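SorB (Sorangium cellulosum, PDB 6B2V) contributes a pyran synthase domain, the piece described here, to module nine of the trans-acyltransferase polyketide assembly line that makes the antibiotic sorangicin. Local coordinates at residues H32-D37 and R42-V47. Residues are numbered along the deposited sequence; the frame is centred on the assembly and turned at random.
Sequences HREVAD and RAFAAV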
ATOM      1  N   HIS A  32      -4.581  -8.345  16.788  1.00 23.09           N
ATOM      2  CA  HIS A  32      -4.976  -9.415  17.683  1.00 23.47           C
ATOM      3  C   HIS A  32      -5.685  -9.052  18.980  1.00 26.49           C
ATOM      4  O   HIS A  32      -6.493  -9.794  19.441  1.00 26.78           O
ATOM      5  CB  HIS A  32      -3.782 -10.291  17.987  1.00 22.92           C
ATOM      6  CG  HIS A  32      -3.079 -10.808  16.780  1.00 24.88           C
ATOM      7  ND1 HIS A  32      -1.824 -11.348  16.824  1.00 26.57           N
ATOM      8  CD2 HIS A  32      -3.471 -10.883  15.496  1.00 27.02           C
ATOM      9  CE1 HIS A  32      -1.465 -11.719  15.618  1.00 29.57           C
ATOM     10  NE2 HIS A  32      -2.450 -11.446  14.790  1.00 25.63           N
ATOM     11  N   ARG A  33      -5.348  -7.922  19.582  1.00 25.89           N
ATOM     12  CA  ARG A  33      -6.000  -7.575  20.835  1.00 27.92           C
ATOM     13  C   ARG A  33      -6.021  -6.074  21.052  1.00 31.90           C
ATOM     14  O   ARG A  33      -5.239  -5.333  20.458  1.00 27.28           O
ATOM     15  CB  ARG A  33      -5.394  -8.381  21.988  1.00 31.18           C
ATOM     16  CG  ARG A  33      -3.943  -8.046  22.285  1.00 32.77           C
ATOM     17  CD  ARG A  33      -3.378  -8.949  23.372  1.00 39.54           C
ATOM     18  NE  ARG A  33      -1.995  -8.610  23.702  1.00 45.79           N
ATOM     19  CZ  ARG A  33      -0.937  -9.034  23.018  1.00 47.41           C
ATOM     20  NH1 ARG A  33      -1.100  -9.817  21.960  1.00 46.39           N
ATOM     21  NH2 ARG A  33       0.283  -8.675  23.391  1.00 44.56           N
ATOM     22  N   GLU A  34      -6.933  -5.637  21.911  1.00 27.34           N
ATOM     23  CA  GLU A  34      -6.990  -4.251  22.305  1.00 25.48           C
ATOM     24  C   GLU A  34      -6.135  -4.125  23.569  1.00 27.74           C
ATOM     25  O   GLU A  34      -6.154  -4.972  24.398  1.00 33.32           O
ATOM     26  CB  GLU A  34      -8.409  -3.711  22.505  1.00 28.06           C
ATOM     27  CG  GLU A  34      -8.402  -2.248  22.902  1.00 30.18           C
ATOM     28  CD  GLU A  34      -9.671  -1.482  22.683  1.00 32.45           C
ATOM     29  OE1 GLU A  34     -10.647  -2.037  22.253  1.00 34.30           O
ATOM     30  OE2 GLU A  34      -9.640  -0.317  22.931  1.00 33.93           O
ATOM     31  N   VAL A  35      -5.427  -3.024  23.664  1.00 27.39           N
ATOM     32  CA  VAL A  35      -4.527  -2.776  24.730  1.00 33.07           C
ATOM     33  C   VAL A  35      -4.846  -1.459  25.423  1.00 31.57           C
ATOM     34  O   VAL A  35      -5.289  -0.546  24.828  1.00 34.20           O
ATOM     35  CB  VAL A  35      -3.139  -2.891  24.127  1.00 34.40           C
ATOM     36  CG1 VAL A  35      -2.251  -1.726  24.319  1.00 38.89           C
ATOM     37  CG2 VAL A  35      -2.543  -4.225  24.408  1.00 36.25           C
ATOM     38  N   ALA A  36      -4.658  -1.419  26.727  1.00 41.05           N
ATOM     39  CA  ALA A  36      -5.023  -0.241  27.481  1.00 38.30           C
ATOM     40  C   ALA A  36      -4.204   1.002  27.231  1.00 39.29           C
ATOM     41  O   ALA A  36      -3.032   0.934  27.087  1.00 43.73           O
ATOM     42  CB  ALA A  36      -5.104  -0.561  28.958  1.00 41.57           C
ATOM     43  N   ASP A  37      -4.897   2.121  27.182  1.00 41.07           N
ATOM     44  CA  ASP A  37      -4.365   3.438  26.964  1.00 43.66           C
ATOM     45  C   ASP A  37      -5.255   4.485  27.651  1.00 43.55           C
ATOM     46  O   ASP A  37      -6.351   4.206  28.078  1.00 44.28           O
ATOM     47  CB  ASP A  37      -4.256   3.754  25.481  1.00 42.11           C
ATOM     48  CG  ASP A  37      -3.030   4.532  25.145  1.00 45.03           C
ATOM     49  OD1 ASP A  37      -2.271   4.887  26.013  1.00 47.94           O
ATOM     50  OD2 ASP A  37      -2.796   4.791  23.982  1.00 48.51           O
ATOM     51  N   ARG A  42      -6.998   4.870  21.825  1.00 32.32           N
ATOM     52  CA  ARG A  42      -7.240   3.460  21.807  1.00 28.50           C
ATOM     53  C   ARG A  42      -6.053   2.824  21.113  1.00 26.34           C
ATOM     54  O   ARG A  42      -5.558   3.343  20.188  1.00 29.06           O
ATOM     55  CB  ARG A  42      -8.545   3.142  21.132  1.00 34.57           C
ATOM     56  CG  ARG A  42      -9.693   3.539  22.032  1.00 33.46           C
ATOM     57  CD  ARG A  42     -11.025   3.064  21.574  1.00 32.40           C
ATOM     58  NE  ARG A  42     -11.212   1.641  21.638  1.00 30.92           N
ATOM     59  CZ  ARG A  42     -12.318   1.056  21.224  1.00 32.26           C
ATOM     60  NH1 ARG A  42     -13.295   1.784  20.756  1.00 33.17           N
ATOM     61  NH2 ARG A  42     -12.451  -0.230  21.261  1.00 31.41           N
ATOM     62  N   ALA A  43      -5.643   1.691  21.612  1.00 27.63           N
ATOM     63  CA  ALA A  43      -4.468   1.009  21.149  1.00 27.70           C
ATOM     64  C   ALA A  43      -4.740  -0.444  20.931  1.00 28.16           C
ATOM     65  O   ALA A  43      -5.482  -1.042  21.633  1.00 26.81           O
ATOM     66  CB  ALA A  43      -3.341   1.192  22.166  1.00 26.15           C
ATOM     67  N   PHE A  44      -4.131  -0.989  19.891  1.00 22.31           N
ATOM     68  CA  PHE A  44      -4.257  -2.375  19.518  1.00 20.16           C
ATOM     69  C   PHE A  44      -2.909  -2.987  19.234  1.00 21.38           C
ATOM     70  O   PHE A  44      -2.026  -2.298  18.891  1.00 20.73           O
ATOM     71  CB  PHE A  44      -5.158  -2.558  18.288  1.00 22.52           C
ATOM     72  CG  PHE A  44      -6.531  -2.038  18.486  1.00 21.02           C
ATOM     73  CD1 PHE A  44      -6.768  -0.728  18.356  1.00 21.44           C
ATOM     74  CD2 PHE A  44      -7.550  -2.863  18.816  1.00 27.37           C
ATOM     75  CE1 PHE A  44      -8.002  -0.207  18.559  1.00 28.46           C
ATOM     76  CE2 PHE A  44      -8.797  -2.361  19.016  1.00 25.32           C
ATOM     77  CZ  PHE A  44      -9.021  -1.032  18.887  1.00 26.05           C
ATOM     78  N   ALA A  45      -2.806  -4.291  19.393  1.00 19.80           N
ATOM     79  CA  ALA A  45      -1.570  -4.986  19.214  1.00 20.94           C
ATOM     80  C   ALA A  45      -1.681  -6.336  18.545  1.00 21.57           C
ATOM     81  O   ALA A  45      -2.709  -6.897  18.517  1.00 20.12           O
ATOM     82  CB  ALA A  45      -0.891  -5.122  20.559  1.00 22.32           C
ATOM     83  N   ALA A  46      -0.580  -6.770  17.949  1.00 19.48           N
ATOM     84  CA  ALA A  46      -0.422  -8.060  17.350  1.00 18.46           C
ATOM     85  C   ALA A  46       1.017  -8.531  17.498  1.00 19.77           C
ATOM     86  O   ALA A  46       1.897  -7.776  17.481  1.00 20.86           O
ATOM     87  CB  ALA A  46      -0.815  -8.028  15.873  1.00 20.11           C
ATOM     88  N   VAL A  47       1.206  -9.823  17.613  1.00 19.66           N
ATOM     89  CA  VAL A  47       2.517 -10.408  17.678  1.00 19.90           C
ATOM     90  C   VAL A  47       2.741 -11.268  16.442  1.00 22.68           C
ATOM     91  O   VAL A  47       1.941 -12.041  16.137  1.00 23.39           O
ATOM     92  CB  VAL A  47       2.652 -11.330  18.892  1.00 25.34           C
ATOM     93  CG1 VAL A  47       3.996 -11.981  18.898  1.00 27.36           C
ATOM     94  CG2 VAL A  47       2.446 -10.535  20.151  1.00 27.84           C
TER
HETATM   95  O   HOH W   1      -7.347   1.028  23.935  1.00 31.80           O
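Glu-34 and Phe-44 face each other as a non-hydrogen-bonded pair of an antiparallel beta hairpin, and the glutamate illustrates how one side chain can serve an aromatic ring and a cation at once. Its CB lies 3.8 Å from Phe-44 CE2. CG, set anti to the backbone N (chi1 -179°), comes over one face of that ring and within 3.4 Å of Ala-43 O. From there the extended chain carries the carboxylate on to Arg-42, whose guanidinium receives it, nearly coplanar, in a bidentate, side-on salt bridge. Arg-42 NH2 reaches Glu-34 OE1 at 2.7 Å, almost straight, while Arg-42 NE holds Glu-34 OE2 at 2.8 Å; both oxygens are met on their syn sides. A bend at chi3 (68°) swings the guanidinium toward the carboxylate of Glu-34. A water donates to Glu-34 OE2 and to Val-35 O and accepts from Ala-43 N, so it stands in for a direct bond between Val-35 O and Ala-43 N, while Val-35 N still reaches Ala-43 O. Toward the other end, a classic beta bulge sets two residues, His-32 and Arg-33, against the single Ala-45. Ala-45 O takes both their backbone N-H groups, at 2.9 Å from His-32 N and 3.0 Å from Arg-33 N, and Ala-45 N returns a bond to Arg-33 O. The methyl of Ala-46 sits over the centre of the His-32 ring in a CH-pi contact, CB being 3.6 Å from the centroid; His-32 NE2 is bonded to Pro-29 O. Within the predicted N-terminal hotdog fold, strand 33-35 forms an outer edge, paired with strand 41-48, whose far side bonds to strand 101-110, while Phe-44 packs on Ala-74 and Ala-77 of helix 64-77.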